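Local coordinates for protein fumarylacetoacetate hydrolase (Burkholderia xenovorans, PDB 5TI1) that probably hydrolyses fumarylacetoacetate to fumarate and acetoacetate, the last step of phenylalanine and tyrosine breakdown, with magnesium bound at its metal site, at residues F44-D49 with A53-G58; L68-S73 with G131-R136; A74-V79 with D120-D125; L293-P298 with Y428-G433; Q355-H360 with C365-G370. One frame throughout, in Å; residues are numbered along the deposited sequence.

Contact 1: residues F44-D49 with A53-G58; sequences FGIFSD and ATRRVG
Phe-47 and Arg-56, opposed across a beta hairpin and on the same face of it, both have CG lodged between N and the carbonyl carbon (chi1 79° and 56°), which lets the arginine chain run along the ring. The hairpin belongs to the antiparallel sheet of the N-terminal region. Gly-45 pairs with Gly-58 and Phe-47 with Arg-56 as hydrogen-bonded pairs, the N of Phe-47 meeting Arg-56 O at 2.9 Å. Between them Ile-46 and Val-57 form a non-hydrogen-bonded pair on the other face, where Ile-46 CD1 touches Val-57 CG2 at 3.8 Å. Because Gly-58 has no side chain, the Phe-47 ring can lie close to it, CE1 approaching Gly-58 CA to 3.6 Å. Arg-56 CG makes an off-centre CH-pi contact with the same ring, 4.2 Å from its centroid. Farther along, Phe-47 CE2 sits over one guanidinium face, near its rim, with the two planes 51° apart. The guanidinium is fixed by several acceptors: NE forms a salt bridge with Asp-67, NH1 donates to Thr-54 O at 2.7 Å, and NH2, with Asp-49 OD1 lying in the guanidinium plane, meets that oxygen from above the carboxylate at 3.1 Å.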
# COMPACT_ATOMS: atom_id res chain seq x y z
N PHE B 44 -1.61 -22.51 -7.30
CA PHE B 44 -2.37 -22.36 -6.07
C PHE B 44 -3.39 -21.23 -6.18
O PHE B 44 -3.10 -20.18 -6.76
CB PHE B 44 -1.44 -22.08 -4.88
CG PHE B 44 -0.60 -23.25 -4.49
CD1 PHE B 44 -1.05 -24.17 -3.56
CD2 PHE B 44 0.65 -23.43 -5.06
CE1 PHE B 44 -0.27 -25.26 -3.20
CE2 PHE B 44 1.44 -24.52 -4.70
CZ PHE B 44 0.98 -25.43 -3.77
N GLY B 45 -4.56 -21.45 -5.58
CA GLY B 45 -5.61 -20.45 -5.53
C GLY B 45 -6.48 -20.65 -4.30
O GLY B 45 -6.25 -21.54 -3.48
N ILE B 46 -7.50 -19.80 -4.20
CA ILE B 46 -8.48 -19.84 -3.11
C ILE B 46 -9.85 -19.98 -3.74
O ILE B 46 -10.25 -19.14 -4.56
CB ILE B 46 -8.40 -18.58 -2.23
CG1 ILE B 46 -7.04 -18.51 -1.50
CG2 ILE B 46 -9.54 -18.54 -1.22
CD1 ILE B 46 -6.82 -19.60 -0.48
N PHE B 47 -10.58 -21.03 -3.36
CA PHE B 47 -11.85 -21.30 -4.00
C PHE B 47 -12.90 -21.69 -2.97
O PHE B 47 -12.59 -22.03 -1.82
CB PHE B 47 -11.75 -22.40 -5.06
CG PHE B 47 -11.74 -23.78 -4.49
CD1 PHE B 47 -10.59 -24.29 -3.90
CD2 PHE B 47 -12.87 -24.58 -4.52
CE1 PHE B 47 -10.57 -25.55 -3.36
CE2 PHE B 47 -12.85 -25.85 -3.98
CZ PHE B 47 -11.70 -26.33 -3.40
N SER B 48 -14.14 -21.63 -3.42
CA SER B 48 -15.29 -22.18 -2.74
C SER B 48 -16.19 -22.73 -3.84
O SER B 48 -15.92 -22.53 -5.03
CB SER B 48 -15.99 -21.13 -1.89
OG SER B 48 -16.48 -20.09 -2.72
N ASP B 49 -17.25 -23.43 -3.46
CA ASP B 49 -18.10 -24.05 -4.46
C ASP B 49 -19.54 -24.06 -3.96
O ASP B 49 -19.84 -23.49 -2.91
CB ASP B 49 -17.57 -25.46 -4.80
CG ASP B 49 -17.88 -26.47 -3.72
OD1 ASP B 49 -17.92 -26.10 -2.53
OD2 ASP B 49 -18.10 -27.66 -4.06
N ALA B 53 -19.36 -23.20 0.73
CA ALA B 53 -19.02 -21.80 0.48
C ALA B 53 -17.82 -21.34 1.30
O ALA B 53 -17.45 -20.17 1.21
CB ALA B 53 -20.22 -20.91 0.76
N THR B 54 -17.22 -22.22 2.09
CA THR B 54 -16.02 -21.86 2.83
C THR B 54 -14.83 -21.77 1.88
O THR B 54 -14.61 -22.67 1.05
CB THR B 54 -15.74 -22.87 3.94
OG1 THR B 54 -16.88 -22.97 4.80
CG2 THR B 54 -14.53 -22.45 4.76
N ARG B 55 -14.08 -20.68 1.96
CA ARG B 55 -12.94 -20.52 1.09
C ARG B 55 -11.79 -21.38 1.60
O ARG B 55 -11.59 -21.53 2.80
CB ARG B 55 -12.53 -19.05 0.99
CG ARG B 55 -13.58 -18.22 0.30
CD ARG B 55 -13.18 -16.76 0.19
NE ARG B 55 -14.32 -15.95 -0.24
CZ ARG B 55 -14.23 -14.68 -0.64
NH1 ARG B 55 -13.04 -14.08 -0.68
NH2 ARG B 55 -15.32 -14.03 -1.01
N ARG B 56 -11.08 -22.01 0.66
CA ARG B 56 -10.04 -22.95 1.01
C ARG B 56 -9.04 -23.01 -0.13
O ARG B 56 -9.30 -22.52 -1.24
CB ARG B 56 -10.63 -24.33 1.33
CG ARG B 56 -11.48 -24.93 0.24
CD ARG B 56 -12.53 -25.84 0.84
NE ARG B 56 -13.30 -26.59 -0.16
CZ ARG B 56 -14.43 -26.15 -0.70
NH1 ARG B 56 -14.91 -24.96 -0.34
NH2 ARG B 56 -15.06 -26.89 -1.59
N VAL B 57 -7.89 -23.61 0.14
CA VAL B 57 -6.81 -23.63 -0.84
C VAL B 57 -7.08 -24.70 -1.88
O VAL B 57 -7.43 -25.84 -1.55
CB VAL B 57 -5.46 -23.87 -0.15
CG1 VAL B 57 -4.38 -23.97 -1.19
CG2 VAL B 57 -5.17 -22.73 0.83
N GLY B 58 -6.92 -24.33 -3.15
CA GLY B 58 -7.10 -25.27 -4.23
C GLY B 58 -5.91 -25.25 -5.17
O GLY B 58 -5.15 -24.29 -5.25

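Contact 2: residues L68-S73 with G131-R136; sequences LAALES and GRALIR
The methyl group of Ala-133 touches two neighbours on helix 68-73: its CB lies 3.6 Å from Leu-71 CD2 and 4.0 Å from the CB of Ala-70. Both alanine methyl groups point at the opposing segment, and their small size lets the backbones come close, with CA of Ala-70 and CA of Ala-133 5.5 Å apart. Leu-71 starts off to one side. Its CG is anti to the carbonyl carbon (chi1 -68°), and from there the CD2 branch reaches across to the alanine methyl. No hydrogen bond crosses, so the join is wholly apolar. It packs the last turn of helix 127-133 against helix 68-73 beside the antiparallel sheet of the N-terminal region. Leu-134 is the first residue to leave the helical conformation, and the chain continues directly into edge strand 134-136, which runs antiparallel to strand 64-67. Strand 64-67 in turn leads straight into helix 68-73. One residue at that junction, Asp-67, accepts the N-H of Ala-70 at its OD1 and shares a backbone hydrogen bond with Ala-133, so that both alanines are tied to the same residue. Beyond them, Leu-71 also packs on Val-66 of strand 64-67 and on Leu-112 of helix 102-116.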
# COMPACT_ATOMS: atom_id res chain seq x y z
N LEU B 68 -7.25 -29.05 -1.35
CA LEU B 68 -6.10 -29.49 -0.55
C LEU B 68 -6.51 -29.82 0.88
O LEU B 68 -6.00 -30.78 1.47
CB LEU B 68 -5.00 -28.43 -0.56
CG LEU B 68 -4.44 -28.01 -1.91
CD1 LEU B 68 -3.07 -27.35 -1.69
CD2 LEU B 68 -4.36 -29.20 -2.87
N ALA B 69 -7.45 -29.05 1.44
CA ALA B 69 -7.92 -29.34 2.79
C ALA B 69 -8.55 -30.73 2.87
O ALA B 69 -8.35 -31.46 3.85
CB ALA B 69 -8.91 -28.27 3.25
N ALA B 70 -9.29 -31.13 1.84
CA ALA B 70 -9.87 -32.47 1.82
C ALA B 70 -8.79 -33.55 1.76
O ALA B 70 -8.89 -34.57 2.44
CB ALA B 70 -10.85 -32.60 0.65
N LEU B 71 -7.75 -33.35 0.94
CA LEU B 71 -6.67 -34.32 0.88
C LEU B 71 -5.91 -34.41 2.19
O LEU B 71 -5.46 -35.50 2.58
CB LEU B 71 -5.71 -33.99 -0.26
CG LEU B 71 -6.20 -34.13 -1.70
CD1 LEU B 71 -5.01 -34.10 -2.63
CD2 LEU B 71 -6.99 -35.41 -1.88
N GLU B 72 -5.74 -33.28 2.89
CA GLU B 72 -5.09 -33.29 4.19
C GLU B 72 -5.94 -34.03 5.22
O GLU B 72 -5.42 -34.83 6.01
CB GLU B 72 -4.82 -31.86 4.66
CG GLU B 72 -3.96 -31.78 5.89
CD GLU B 72 -4.09 -30.45 6.58
OE1 GLU B 72 -5.10 -29.77 6.32
OE2 GLU B 72 -3.19 -30.08 7.36
N SER B 73 -7.26 -33.76 5.24
CA SER B 73 -8.14 -34.43 6.18
C SER B 73 -8.12 -35.94 6.00
O SER B 73 -8.19 -36.70 6.97
CB SER B 73 -9.57 -33.90 6.04
OG SER B 73 -9.64 -32.57 6.49
N GLY B 131 -14.42 -38.11 -5.59
CA GLY B 131 -15.68 -37.39 -5.79
C GLY B 131 -15.84 -36.18 -4.90
O GLY B 131 -16.62 -35.28 -5.23
N ARG B 132 -15.15 -36.14 -3.76
CA ARG B 132 -15.17 -34.99 -2.87
C ARG B 132 -14.02 -34.04 -3.11
O ARG B 132 -14.22 -32.82 -3.14
CB ARG B 132 -15.14 -35.45 -1.40
CG ARG B 132 -16.48 -35.84 -0.84
CD ARG B 132 -16.45 -35.97 0.67
NE ARG B 132 -15.69 -37.14 1.11
CZ ARG B 132 -14.51 -37.08 1.72
NH1 ARG B 132 -13.95 -35.91 1.97
NH2 ARG B 132 -13.90 -38.19 2.08
N ALA B 133 -12.81 -34.56 -3.29
CA ALA B 133 -11.61 -33.73 -3.29
C ALA B 133 -11.33 -33.08 -4.64
O ALA B 133 -10.48 -32.18 -4.70
CB ALA B 133 -10.39 -34.56 -2.86
N LEU B 134 -12.00 -33.51 -5.71
CA LEU B 134 -11.83 -32.91 -7.03
C LEU B 134 -13.14 -32.26 -7.46
O LEU B 134 -14.17 -32.93 -7.53
CB LEU B 134 -11.38 -33.96 -8.05
CG LEU B 134 -9.87 -33.91 -8.28
CD1 LEU B 134 -9.15 -34.55 -7.10
CD2 LEU B 134 -9.49 -34.58 -9.57
N ILE B 135 -13.08 -30.97 -7.74
CA ILE B 135 -14.24 -30.16 -8.06
C ILE B 135 -14.03 -29.54 -9.44
O ILE B 135 -12.91 -29.13 -9.77
CB ILE B 135 -14.46 -29.07 -6.99
CG1 ILE B 135 -15.05 -29.69 -5.72
CG2 ILE B 135 -15.33 -27.94 -7.49
CD1 ILE B 135 -14.02 -29.87 -4.61
N ARG B 136 -15.09 -29.50 -10.24
CA ARG B 136 -15.02 -28.85 -11.54
C ARG B 136 -14.86 -27.35 -11.37
O ARG B 136 -15.50 -26.74 -10.52
CB ARG B 136 -16.28 -29.16 -12.36
CG ARG B 136 -16.48 -30.63 -12.72
CD ARG B 136 -15.56 -31.07 -13.86
NE ARG B 136 -15.66 -30.21 -15.03
CZ ARG B 136 -16.29 -30.51 -16.17
NH1 ARG B 136 -16.90 -31.69 -16.32
NH2 ARG B 136 -16.30 -29.63 -17.17

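Contact 3: residues A74-V79 with D120-D125; sequences AGLLSV and DATLRD
Leu-76 and Thr-122 extend past each other in opposite directions, and each side chain leaves its backbone toward the other segment. The meeting is made by methyl groups: Thr-122 CG2 rests against the fork of the leucine, 3.9 Å from Leu-76 CD1 and 4.0 Å from Leu-76 CD2. A looser touch, 4.3 Å, joins the same CD1 to Leu-123 CB. The orientation of the threonine divides its two branches between apolar and polar work. At a chi1 of -51° its CG2 lies anti to the backbone N and is presented to the leucine, while OG1 stays beside that N, and the two polar groups share one acceptor. Asp-120 OD1 takes the Thr-122 N-H at 2.9 Å, forming an Asx turn, and also the Thr-122 OG1 hydroxyl at 3.1 Å, on the syn side of the carboxylate. Across the contact, Leu-76 follows a Schellman motif in which Gly-75, at a phi of 86°, ends helix 68-73. The contact thus joins the loop after helix 68-73 to the loop between helices 102-116 and 127-133. Leu-123 also packs back on Leu-71 of helix 68-73. Leu-115 of helix 102-116 packs on both Leu-76 and Thr-122, and Leu-129 of helix 127-133 packs on Leu-76 and Leu-123.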
# COMPACT_ATOMS: atom_id res chain seq x y z
N ALA B 74 -8.02 -36.40 4.75
CA ALA B 74 -7.97 -37.83 4.46
C ALA B 74 -6.60 -38.43 4.73
O ALA B 74 -6.45 -39.66 4.62
CB ALA B 74 -8.37 -38.08 3.00
N GLY B 75 -5.60 -37.62 5.06
CA GLY B 75 -4.27 -38.12 5.36
C GLY B 75 -3.37 -38.31 4.16
O GLY B 75 -2.33 -38.95 4.30
N LEU B 76 -3.73 -37.78 2.99
CA LEU B 76 -2.90 -37.92 1.80
C LEU B 76 -1.97 -36.74 1.58
O LEU B 76 -1.16 -36.76 0.65
CB LEU B 76 -3.77 -38.12 0.56
CG LEU B 76 -4.71 -39.32 0.48
CD1 LEU B 76 -4.97 -39.64 -0.97
CD2 LEU B 76 -4.14 -40.53 1.19
N LEU B 77 -2.06 -35.71 2.41
CA LEU B 77 -1.30 -34.49 2.22
C LEU B 77 -0.97 -33.94 3.60
O LEU B 77 -1.87 -33.79 4.43
CB LEU B 77 -2.10 -33.47 1.39
CG LEU B 77 -1.43 -32.20 0.88
CD1 LEU B 77 -0.27 -32.54 -0.05
CD2 LEU B 77 -2.46 -31.32 0.18
N SER B 78 0.30 -33.66 3.85
CA SER B 78 0.71 -33.16 5.15
C SER B 78 1.62 -31.95 5.01
O SER B 78 2.51 -31.92 4.15
CB SER B 78 1.44 -34.23 5.94
OG SER B 78 2.69 -34.46 5.33
N VAL B 79 1.38 -30.95 5.85
CA VAL B 79 2.25 -29.78 6.00
C VAL B 79 2.63 -29.68 7.48
O VAL B 79 1.98 -30.29 8.34
CB VAL B 79 1.57 -28.49 5.51
CG1 VAL B 79 1.56 -28.42 4.01
CG2 VAL B 79 0.15 -28.40 6.06
N ASP B 120 -0.25 -43.56 -10.46
CA ASP B 120 -0.53 -43.63 -9.03
C ASP B 120 -1.99 -43.99 -8.79
O ASP B 120 -2.89 -43.47 -9.46
CB ASP B 120 -0.20 -42.29 -8.36
CG ASP B 120 -0.07 -42.40 -6.86
OD1 ASP B 120 -1.10 -42.60 -6.18
OD2 ASP B 120 1.07 -42.31 -6.35
N ALA B 121 -2.23 -44.88 -7.83
CA ALA B 121 -3.57 -45.37 -7.54
C ALA B 121 -4.16 -44.84 -6.24
O ALA B 121 -5.36 -45.05 -6.00
CB ALA B 121 -3.58 -46.91 -7.50
N THR B 122 -3.37 -44.15 -5.42
CA THR B 122 -3.81 -43.82 -4.06
C THR B 122 -5.07 -42.96 -4.08
O THR B 122 -6.03 -43.25 -3.37
CB THR B 122 -2.69 -43.10 -3.31
OG1 THR B 122 -1.47 -43.86 -3.41
CG2 THR B 122 -3.06 -42.94 -1.84
N LEU B 123 -5.08 -41.90 -4.90
CA LEU B 123 -6.26 -41.06 -5.05
C LEU B 123 -7.09 -41.46 -6.26
O LEU B 123 -8.32 -41.54 -6.16
CB LEU B 123 -5.86 -39.59 -5.16
CG LEU B 123 -7.05 -38.63 -5.36
CD1 LEU B 123 -7.97 -38.69 -4.15
CD2 LEU B 123 -6.57 -37.21 -5.62
N ARG B 124 -6.43 -41.72 -7.39
CA ARG B 124 -7.06 -42.17 -8.63
C ARG B 124 -8.14 -43.22 -8.38
O ARG B 124 -9.25 -43.12 -8.92
CB ARG B 124 -5.99 -42.72 -9.57
CG ARG B 124 -6.51 -43.25 -10.90
CD ARG B 124 -5.42 -44.04 -11.62
NE ARG B 124 -5.29 -45.40 -11.10
CZ ARG B 124 -4.31 -46.23 -11.42
NH1 ARG B 124 -3.35 -45.85 -12.26
NH2 ARG B 124 -4.27 -47.45 -10.89
N ASP B 125 -7.85 -44.22 -7.56
CA ASP B 125 -8.73 -45.37 -7.38
C ASP B 125 -9.63 -45.26 -6.16
O ASP B 125 -10.35 -46.22 -5.86
CB ASP B 125 -7.89 -46.65 -7.31
CG ASP B 125 -7.25 -47.00 -8.64
OD1 ASP B 125 -7.50 -46.29 -9.64
OD2 ASP B 125 -6.49 -47.98 -8.69

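Contact 4: residues L293-P298 with Y428-G433; sequences LDALEP and YRVGFG
Around Ala-295 and Leu-296, which pack on Val-430 and Phe-432, the backbone is held by a bond from Glu-297 N to Asp-294 O at 3.1 Å. A weak one from Leu-296 N to Leu-293 O precedes it. This short helical turn follows strand 284-292 in the beta-rich C-terminal domain of the FAH family and lies against strand 429-440. No hydrogen bond crosses between the two segments. Instead, Ala-295 and Val-430 start out toward each other's segment, and Val-430 CG1 comes within 4.2 Å of Ala-295 O and 4.5 Å of Ala-295 CB. At one end, Pro-298 CB approaches Tyr-428 OH at 4.4 Å, a loose touch at a more exposed point. Val-291 of strand 284-292 backs Leu-296, Val-430 and Phe-432 alike, so the turn and the strand share one apolar layer. Phe-432 also packs on Met-255 and Leu-257 of strand 252-263, and its side chain lies about 11 Å from that of Glu-228, a magnesium ligand. Leu-296 and Phe-432 approach from opposite directions: with the leucine CG anti to its carbonyl carbon (chi1 -65°), CD2 meets the far end of the ring, 4.0 Å from Phe-432 CZ and 4.2 Å from Phe-432 CE1.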
# COMPACT_ATOMS: atom_id res chain seq x y z
N LEU B 293 6.91 -20.30 -8.80
CA LEU B 293 8.19 -20.05 -9.45
C LEU B 293 8.89 -21.36 -9.80
O LEU B 293 9.53 -21.46 -10.85
CB LEU B 293 9.06 -19.17 -8.55
CG LEU B 293 10.31 -18.68 -9.27
CD1 LEU B 293 9.95 -17.67 -10.35
CD2 LEU B 293 11.32 -18.10 -8.29
N ASP B 294 8.73 -22.38 -8.95
CA ASP B 294 9.28 -23.70 -9.27
C ASP B 294 8.67 -24.27 -10.55
O ASP B 294 9.39 -24.83 -11.39
CB ASP B 294 9.07 -24.65 -8.09
CG ASP B 294 10.13 -24.49 -7.02
OD1 ASP B 294 11.27 -24.15 -7.39
OD2 ASP B 294 9.84 -24.69 -5.82
N ALA B 295 7.35 -24.13 -10.73
CA ALA B 295 6.73 -24.64 -11.94
C ALA B 295 7.26 -23.93 -13.18
O ALA B 295 7.27 -24.50 -14.27
CB ALA B 295 5.21 -24.51 -11.86
N LEU B 296 7.71 -22.68 -13.03
CA LEU B 296 8.23 -21.91 -14.16
C LEU B 296 9.70 -22.18 -14.46
O LEU B 296 10.20 -21.71 -15.49
CB LEU B 296 8.05 -20.42 -13.90
CG LEU B 296 6.58 -19.99 -13.82
CD1 LEU B 296 6.50 -18.68 -13.09
CD2 LEU B 296 6.02 -19.86 -15.22
N GLU B 297 10.40 -22.90 -13.58
CA GLU B 297 11.82 -23.15 -13.79
C GLU B 297 12.14 -23.71 -15.17
O GLU B 297 13.10 -23.21 -15.79
CB GLU B 297 12.35 -24.08 -12.68
CG GLU B 297 13.85 -24.34 -12.76
CD GLU B 297 14.66 -23.06 -12.68
OE1 GLU B 297 14.24 -22.12 -11.97
OE2 GLU B 297 15.72 -22.98 -13.34
N PRO B 298 11.40 -24.67 -15.73
CA PRO B 298 11.72 -25.16 -17.09
C PRO B 298 11.64 -24.10 -18.17
O PRO B 298 12.04 -24.38 -19.30
CB PRO B 298 10.68 -26.27 -17.33
CG PRO B 298 10.25 -26.69 -15.98
CD PRO B 298 10.29 -25.45 -15.14
N TYR B 428 3.04 -29.68 -24.16
CA TYR B 428 2.25 -29.28 -23.00
C TYR B 428 2.48 -27.80 -22.74
O TYR B 428 3.34 -27.16 -23.35
CB TYR B 428 2.60 -30.10 -21.76
CG TYR B 428 3.92 -29.72 -21.13
CD1 TYR B 428 5.12 -29.97 -21.78
CD2 TYR B 428 3.98 -29.10 -19.88
CE1 TYR B 428 6.33 -29.63 -21.22
CE2 TYR B 428 5.19 -28.75 -19.31
CZ TYR B 428 6.38 -29.03 -19.98
OH TYR B 428 7.60 -28.69 -19.44
N ARG B 429 1.68 -27.26 -21.82
CA ARG B 429 1.78 -25.88 -21.40
C ARG B 429 1.76 -25.78 -19.89
O ARG B 429 1.27 -26.66 -19.18
CB ARG B 429 0.62 -25.03 -21.98
CG ARG B 429 0.62 -24.92 -23.49
CD ARG B 429 -0.47 -23.98 -23.96
NE ARG B 429 -0.40 -23.76 -25.40
CZ ARG B 429 -1.25 -23.00 -26.08
NH1 ARG B 429 -2.24 -22.39 -25.44
NH2 ARG B 429 -1.12 -22.85 -27.39
N VAL B 430 2.33 -24.69 -19.40
CA VAL B 430 2.24 -24.27 -18.00
C VAL B 430 1.64 -22.87 -18.07
O VAL B 430 2.34 -21.91 -18.42
CB VAL B 430 3.61 -24.29 -17.31
CG1 VAL B 430 3.54 -23.65 -15.92
CG2 VAL B 430 4.10 -25.71 -17.21
N GLY B 431 0.34 -22.76 -17.81
CA GLY B 431 -0.41 -21.57 -18.12
C GLY B 431 -1.01 -20.88 -16.90
O GLY B 431 -0.98 -21.39 -15.78
N PHE B 432 -1.58 -19.70 -17.15
CA PHE B 432 -1.98 -18.79 -16.08
C PHE B 432 -3.48 -18.58 -15.97
O PHE B 432 -3.94 -17.83 -15.10
CB PHE B 432 -1.28 -17.44 -16.27
CG PHE B 432 0.16 -17.43 -15.87
CD1 PHE B 432 1.13 -17.97 -16.69
CD2 PHE B 432 0.55 -16.86 -14.66
CE1 PHE B 432 2.45 -17.96 -16.33
CE2 PHE B 432 1.89 -16.85 -14.28
CZ PHE B 432 2.83 -17.40 -15.11
N GLY B 433 -4.28 -19.22 -16.83
CA GLY B 433 -5.69 -18.88 -16.79
C GLY B 433 -5.92 -17.50 -17.40
O GLY B 433 -5.20 -17.06 -18.30

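Contact 5: residues Q355-H360 with C365-G370; sequences QQLAHH and CNTRVG
Cys-365 reaches back to His-360 with both atoms of its side chain. Its CB lies 3.5 Å from His-360 O, near the end of helix 353-362. From CB the sulfur extends anti to the backbone N (chi1 -175°), the rotamer that carries it toward the imidazole, 3.9 Å from His-360 CE1 and 4.1 Å from His-360 ND1. The approach is oblique, with SG 4.8 Å from the ring centroid and 67° off the ring normal, a sulfur-aromatic contact. A water bridges the backbones of the same two residues: it donates to His-360 O at 2.6 Å and accepts from Cys-365 N at 3.0 Å, tying the loop to the last turns of the helix. Farther along, Leu-357 CD1 meets Thr-367 CG2 at 4.1 Å, while the hydroxyl of Thr-367 bonds to Asn-237. The polar tip of the histidine, NE2, bonds to Thr-152, the residue before the magnesium ligand Asp-153. Helix 353-362 and the loop leading to strand 372-374 thus close over the sheet, where Leu-357 and Thr-367 both pack on Ile-233 of strand 223-233 and Met-373 of strand 372-374, and the His-360 ring meets Phe-277 of the second subunit.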
# COMPACT_ATOMS: atom_id res chain seq x y z
N GLN B 355 16.08 -8.18 -10.00
CA GLN B 355 16.59 -6.82 -9.95
C GLN B 355 15.56 -5.88 -9.35
O GLN B 355 15.90 -4.98 -8.57
CB GLN B 355 17.00 -6.37 -11.35
CG GLN B 355 18.22 -7.13 -11.87
CD GLN B 355 18.56 -6.78 -13.29
OE1 GLN B 355 17.67 -6.67 -14.15
NE2 GLN B 355 19.85 -6.60 -13.56
N GLN B 356 14.28 -6.08 -9.69
CA GLN B 356 13.23 -5.23 -9.16
C GLN B 356 13.15 -5.34 -7.64
O GLN B 356 13.07 -4.32 -6.94
CB GLN B 356 11.89 -5.60 -9.80
CG GLN B 356 11.79 -5.22 -11.27
CD GLN B 356 10.59 -5.85 -11.97
OE1 GLN B 356 10.12 -6.91 -11.56
NE2 GLN B 356 10.10 -5.20 -13.01
N LEU B 357 13.18 -6.56 -7.11
CA LEU B 357 13.12 -6.74 -5.67
C LEU B 357 14.38 -6.19 -5.00
O LEU B 357 14.30 -5.56 -3.93
CB LEU B 357 12.95 -8.22 -5.34
CG LEU B 357 12.72 -8.57 -3.87
CD1 LEU B 357 11.44 -7.87 -3.35
CD2 LEU B 357 12.65 -10.08 -3.71
N ALA B 358 15.54 -6.42 -5.62
CA ALA B 358 16.79 -5.89 -5.09
C ALA B 358 16.72 -4.37 -4.97
O ALA B 358 17.04 -3.79 -3.93
CB ALA B 358 17.95 -6.31 -5.98
N HIS B 359 16.25 -3.71 -6.03
CA HIS B 359 16.10 -2.26 -5.97
C HIS B 359 15.02 -1.86 -4.97
O HIS B 359 15.21 -0.90 -4.21
CB HIS B 359 15.79 -1.70 -7.35
CG HIS B 359 15.67 -0.22 -7.37
ND1 HIS B 359 16.76 0.62 -7.26
CD2 HIS B 359 14.58 0.59 -7.43
CE1 HIS B 359 16.35 1.88 -7.29
NE2 HIS B 359 15.03 1.88 -7.39
N HIS B 360 13.90 -2.59 -4.94
CA HIS B 360 12.82 -2.28 -4.00
C HIS B 360 13.33 -2.18 -2.56
O HIS B 360 12.88 -1.32 -1.79
CB HIS B 360 11.72 -3.34 -4.08
CG HIS B 360 10.38 -2.87 -3.59
ND1 HIS B 360 10.23 -1.94 -2.59
CD2 HIS B 360 9.12 -3.20 -3.99
CE1 HIS B 360 8.94 -1.73 -2.38
NE2 HIS B 360 8.25 -2.48 -3.21
N CYS B 365 13.59 -0.74 2.55
CA CYS B 365 12.16 -1.05 2.60
C CYS B 365 11.97 -2.54 2.86
O CYS B 365 12.72 -3.38 2.34
CB CYS B 365 11.47 -0.64 1.30
SG CYS B 365 9.66 -0.85 1.31
N ASN B 366 10.99 -2.86 3.70
CA ASN B 366 10.69 -4.25 4.03
C ASN B 366 9.61 -4.77 3.10
O ASN B 366 8.86 -4.02 2.48
CB ASN B 366 10.27 -4.38 5.49
CG ASN B 366 9.06 -3.53 5.84
OD1 ASN B 366 8.81 -2.48 5.22
ND2 ASN B 366 8.32 -3.96 6.85
N THR B 367 9.57 -6.10 2.96
CA THR B 367 8.50 -6.74 2.21
C THR B 367 7.89 -7.83 3.08
O THR B 367 8.49 -8.27 4.07
CB THR B 367 8.97 -7.35 0.88
OG1 THR B 367 9.85 -8.45 1.15
CG2 THR B 367 9.72 -6.32 0.03
N ARG B 368 6.70 -8.26 2.68
CA ARG B 368 5.88 -9.18 3.46
C ARG B 368 5.28 -10.22 2.53
O ARG B 368 5.02 -9.96 1.35
CB ARG B 368 4.75 -8.43 4.19
CG ARG B 368 5.27 -7.47 5.26
CD ARG B 368 4.15 -6.76 6.00
NE ARG B 368 3.58 -5.71 5.17
CZ ARG B 368 2.61 -4.88 5.56
NH1 ARG B 368 2.09 -4.97 6.78
NH2 ARG B 368 2.15 -3.96 4.72
N VAL B 369 5.04 -11.41 3.09
CA VAL B 369 4.37 -12.49 2.38
C VAL B 369 3.06 -11.98 1.80
O VAL B 369 2.27 -11.34 2.50
CB VAL B 369 4.14 -13.68 3.33
CG1 VAL B 369 3.20 -14.69 2.73
CG2 VAL B 369 5.49 -14.34 3.71
N GLY B 370 2.81 -12.27 0.52
CA GLY B 370 1.60 -11.82 -0.15
C GLY B 370 1.72 -10.50 -0.88
O GLY B 370 0.79 -10.14 -1.61
O HOH W 1 14.34 0.14 -0.22

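Overall arrangement
Contacts 1, 2 and 3 belong to the N-terminal region, contacts 4 and 5 to the C-terminal one. Contact 1 is the buried sheet pairing, rich in backbone bonds and closed by a salt bridge. Contact 2 touches it, Phe-44 packing on Leu-68, and replaces polar bonds with methyl packing. Contact 3, nested within the loop closed by contact 2, is more exposed and joins it through helix 68-73; no polar bond crosses between its two loops. Contacts 4 and 5 are buried and have no direct hydrogen bond across them, but differ in setting: contact 4 is apolar, whereas contact 5 adds sulfur and water beside the second subunit. Their centres lie about 23 Å apart.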